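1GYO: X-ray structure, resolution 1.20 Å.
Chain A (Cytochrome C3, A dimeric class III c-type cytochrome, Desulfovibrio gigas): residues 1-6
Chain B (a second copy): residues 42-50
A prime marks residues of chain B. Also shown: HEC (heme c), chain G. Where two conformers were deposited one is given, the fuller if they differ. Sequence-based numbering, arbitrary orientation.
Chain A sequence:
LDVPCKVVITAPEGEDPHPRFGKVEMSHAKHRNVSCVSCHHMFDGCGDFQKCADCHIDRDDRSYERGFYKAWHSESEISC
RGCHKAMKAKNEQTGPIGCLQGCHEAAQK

Chain A (1-6) LDVPCK
Chain B, residues 42-50: MFDGCGDFQ

The N-terminus of chain A lies antiparallel to residues 46-49 of chain B. Asp2 and Val3 form a short strand against Gly47′ and Asp48′. The contact buries 389 Å², both sides summed, and a disulfide locks it.

Leu1 has psi 134° and a t, p side chain. Its CB points sideways. Leu1 CD2 lies 3.9 Å from Phe49′ CE1, and Leu1 CB lies 3.5 Å from heme c CMA, so an apolar residue suits this place. Leu1 O accepts a weak hydrogen bond from Phe49′ N at 3.4 Å, bent to 125°. Leu1 O also takes a CA-H...O contact from Asp48′ CA at 3.2 Å. Water 1 accepts from Leu1 N at 2.9 Å and from Phe49′ N at 3.2 Å, bridging the two chains.

Asp2 (phi/psi -121/114) pairs with Asp48′ (-112/179) as a non-hydrogen-bonded pair, Asp2 CA to Asp48′ CA 4.1 Å. Their side chains share one face of the sheet, and both are exposed, as suits charged groups. Asp2 is t at chi1, and Asp2 OD1 comes to 3.5 Å from Gly47′ C. Asp48′ is p, and the end of its side chain leads away; Asp48′ OD1 accepts from Gln50′ NE2 at 3.0 Å.

Val3 (-88/110) is the buried centre. It pairs with Gly47′, Val3 CA to Gly47′ CA 5.1 Å. Val3 N donates to Gly47′ O at 2.8 Å and 164°. Gly47′ N returns a bond to Val3 O at 2.9 Å and 176°. Gly45′ (107/-20) and Gly47′ (112/-169) have backbone angles at which a CB would jam against the preceding carbonyl O. The Val3 side chain, chi1 176°, lies on the face of the sheet not used by the two aspartates. Val3 CG2 packs 4.1 Å from Phe43′ CZ and, at the ring edge, 4.2 Å from Phe49′ CE1. Val3 CG1 is 4.2 Å from Cys46′ CB. Phe43′ is t, with chi2 79°. Phe49′ is m, with chi2 78°; heme c CHB lies over one face of its ring, and Phe49′ CZ is 3.7 Å from heme c CMB.

Pro4 (-62/136) points away and barely touches this stretch of chain B.

Cys5 (-68/-32, chi1 m) turns its sulfur to the extended Cys46′ (-159/171, chi1 p). The SG atoms of Cys5 and Cys46′ are 2.0 Å apart, with chi3 91°. Cys5 is exposed, whereas Cys46′ is buried.

Lys6 (-133/137) points away and makes no contact with this stretch of chain B; its NZ is hydrogen-bonded elsewhere in the structure.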

# COMPACT_ATOMS: atom_id res chain seq x y z
N LEU A 1 -5.99 -5.35 -7.90
CA LEU A 1 -6.24 -5.10 -6.47
C LEU A 1 -7.24 -3.97 -6.30
O LEU A 1 -7.05 -2.92 -6.93
CB LEU A 1 -4.93 -4.70 -5.81
CG LEU A 1 -5.02 -4.43 -4.31
CD1 LEU A 1 -5.56 -5.64 -3.56
CD2 LEU A 1 -3.66 -3.99 -3.81
N ASP A 2 -8.24 -4.15 -5.44
CA ASP A 2 -9.14 -3.10 -5.03
C ASP A 2 -9.04 -2.97 -3.53
O ASP A 2 -9.40 -3.91 -2.83
CB ASP A 2 -10.58 -3.44 -5.41
CG ASP A 2 -11.59 -2.38 -5.04
OD1 ASP A 2 -11.19 -1.22 -4.93
OD2 ASP A 2 -12.79 -2.73 -4.91
N VAL A 3 -8.54 -1.86 -3.04
CA VAL A 3 -8.45 -1.59 -1.59
C VAL A 3 -9.79 -0.96 -1.23
O VAL A 3 -10.08 0.19 -1.65
CB VAL A 3 -7.32 -0.66 -1.26
CG1 VAL A 3 -7.32 -0.34 0.24
CG2 VAL A 3 -5.98 -1.25 -1.71
N PRO A 4 -10.66 -1.63 -0.50
CA PRO A 4 -11.99 -1.04 -0.25
C PRO A 4 -11.86 0.24 0.51
O PRO A 4 -11.13 0.35 1.50
CB PRO A 4 -12.70 -2.14 0.58
CG PRO A 4 -12.01 -3.37 0.09
CD PRO A 4 -10.52 -3.00 0.08
N CYS A 5 -12.59 1.26 0.10
CA CYS A 5 -12.57 2.52 0.85
C CYS A 5 -13.21 2.36 2.21
O CYS A 5 -12.71 3.04 3.12
CB CYS A 5 -13.19 3.64 0.02
SG CYS A 5 -12.09 4.12 -1.37
N LYS A 6 -14.22 1.50 2.34
CA LYS A 6 -14.77 1.19 3.68
C LYS A 6 -14.90 -0.32 3.77
O LYS A 6 -15.36 -0.93 2.80
CB LYS A 6 -16.08 1.92 3.94
CG LYS A 6 -16.64 1.69 5.33
CD LYS A 6 -18.13 2.06 5.44
CE LYS A 6 -18.32 3.55 5.30
NZ LYS A 6 -19.55 4.06 5.99
N MET B 42 -1.32 8.54 -7.95
CA MET B 42 -2.75 8.89 -8.00
C MET B 42 -3.59 8.09 -7.00
O MET B 42 -4.81 8.28 -6.93
CB MET B 42 -3.30 8.67 -9.41
CG MET B 42 -2.62 9.55 -10.46
SD MET B 42 -2.99 11.28 -10.29
CE MET B 42 -4.65 11.30 -11.04
N PHE B 43 -2.98 7.17 -6.25
CA PHE B 43 -3.68 6.38 -5.26
C PHE B 43 -3.85 7.28 -4.03
O PHE B 43 -2.90 7.83 -3.48
CB PHE B 43 -2.86 5.11 -4.94
CG PHE B 43 -3.47 4.24 -3.86
CD1 PHE B 43 -4.51 3.41 -4.12
CD2 PHE B 43 -2.95 4.24 -2.60
CE1 PHE B 43 -5.08 2.59 -3.15
CE2 PHE B 43 -3.50 3.43 -1.61
CZ PHE B 43 -4.53 2.59 -1.90
N ASP B 44 -5.09 7.36 -3.57
CA ASP B 44 -5.35 8.26 -2.44
C ASP B 44 -5.83 7.50 -1.21
O ASP B 44 -6.60 8.03 -0.42
CB ASP B 44 -6.27 9.34 -2.85
CG ASP B 44 -7.60 8.93 -3.46
OD1 ASP B 44 -7.95 7.75 -3.43
OD2 ASP B 44 -8.31 9.84 -3.97
N GLY B 45 -5.33 6.29 -1.04
CA GLY B 45 -5.57 5.56 0.19
C GLY B 45 -6.53 4.40 0.04
O GLY B 45 -6.49 3.46 0.86
N CYS B 46 -7.34 4.42 -1.01
CA CYS B 46 -8.18 3.27 -1.35
C CYS B 46 -8.56 3.40 -2.82
O CYS B 46 -8.26 4.42 -3.45
CB CYS B 46 -9.39 3.22 -0.42
SG CYS B 46 -10.38 4.71 -0.49
N GLY B 47 -9.16 2.36 -3.34
CA GLY B 47 -9.46 2.23 -4.76
C GLY B 47 -8.63 1.14 -5.38
O GLY B 47 -7.99 0.35 -4.67
N ASP B 48 -8.67 1.10 -6.71
CA ASP B 48 -8.05 0.03 -7.44
C ASP B 48 -6.87 0.59 -8.21
O ASP B 48 -6.57 1.79 -8.21
CB ASP B 48 -9.07 -0.72 -8.31
CG ASP B 48 -9.67 0.05 -9.44
OD1 ASP B 48 -9.54 1.27 -9.47
OD2 ASP B 48 -10.33 -0.59 -10.29
N PHE B 49 -6.19 -0.32 -8.93
CA PHE B 49 -4.98 -0.00 -9.57
C PHE B 49 -5.03 -0.20 -11.08
O PHE B 49 -5.63 -1.12 -11.62
CB PHE B 49 -3.84 -0.91 -9.02
CG PHE B 49 -3.45 -0.44 -7.63
CD1 PHE B 49 -4.24 -0.78 -6.54
CD2 PHE B 49 -2.35 0.32 -7.37
CE1 PHE B 49 -3.90 -0.34 -5.28
CE2 PHE B 49 -1.99 0.79 -6.11
CZ PHE B 49 -2.81 0.45 -5.03
N GLN B 50 -4.46 0.75 -11.79
CA GLN B 50 -4.38 0.79 -13.24
C GLN B 50 -2.94 0.55 -13.70
O GLN B 50 -2.05 0.59 -12.87
CB GLN B 50 -4.83 2.20 -13.70
CG GLN B 50 -6.31 2.40 -13.52
CD GLN B 50 -6.66 2.80 -12.12
OE1 GLN B 50 -6.01 3.67 -11.54
NE2 GLN B 50 -7.73 2.16 -11.66
FE HEC G . 2.84 -1.29 -7.48
CHA HEC G . 1.92 -2.66 -10.45
CHB HEC G . -0.01 -2.36 -6.09
CHC HEC G . 3.99 -0.31 -4.47
CHD HEC G . 5.30 0.42 -9.02
NA HEC G . 1.27 -2.35 -8.14
C1A HEC G . 1.06 -2.87 -9.40
C2A HEC G . -0.20 -3.59 -9.45
C3A HEC G . -0.76 -3.47 -8.22
C4A HEC G . 0.15 -2.72 -7.41
CMA HEC G . -2.08 -4.01 -7.75
CAA HEC G . -0.76 -4.22 -10.69
CBA HEC G . -1.44 -3.23 -11.63
CGA HEC G . -1.75 -3.83 -12.99
O1A HEC G . -0.81 -4.05 -13.76
O2A HEC G . -2.94 -4.05 -13.30
NB HEC G . 2.12 -1.32 -5.64
C1B HEC G . 0.86 -1.76 -5.23
C2B HEC G . 0.68 -1.52 -3.83
C3B HEC G . 1.85 -1.01 -3.36
C4B HEC G . 2.72 -0.86 -4.50
CMB HEC G . -0.61 -1.78 -3.09
CAB HEC G . 2.24 -0.70 -1.94
CBB HEC G . 2.16 -1.91 -1.00
NC HEC G . 4.35 -0.19 -6.87
C1C HEC G . 4.73 0.09 -5.58
C2C HEC G . 5.95 0.85 -5.53
C3C HEC G . 6.30 1.10 -6.82
C4C HEC G . 5.31 0.47 -7.65
CMC HEC G . 6.66 1.27 -4.29
CAC HEC G . 7.45 1.92 -7.33
CBC HEC G . 8.82 1.51 -6.83
ND HEC G . 3.51 -1.19 -9.36
C1D HEC G . 4.51 -0.36 -9.84
C2D HEC G . 4.61 -0.46 -11.27
C3D HEC G . 3.74 -1.41 -11.66
C4D HEC G . 3.01 -1.83 -10.48
CMD HEC G . 5.51 0.40 -12.12
CAD HEC G . 3.43 -1.87 -13.07
CBD HEC G . 2.47 -0.92 -13.74
CGD HEC G . 2.47 -0.93 -15.25
O1D HEC G . 1.85 -0.00 -15.82
O2D HEC G . 3.06 -1.82 -15.87
O HOH W 1 -6.35 -3.34 -9.91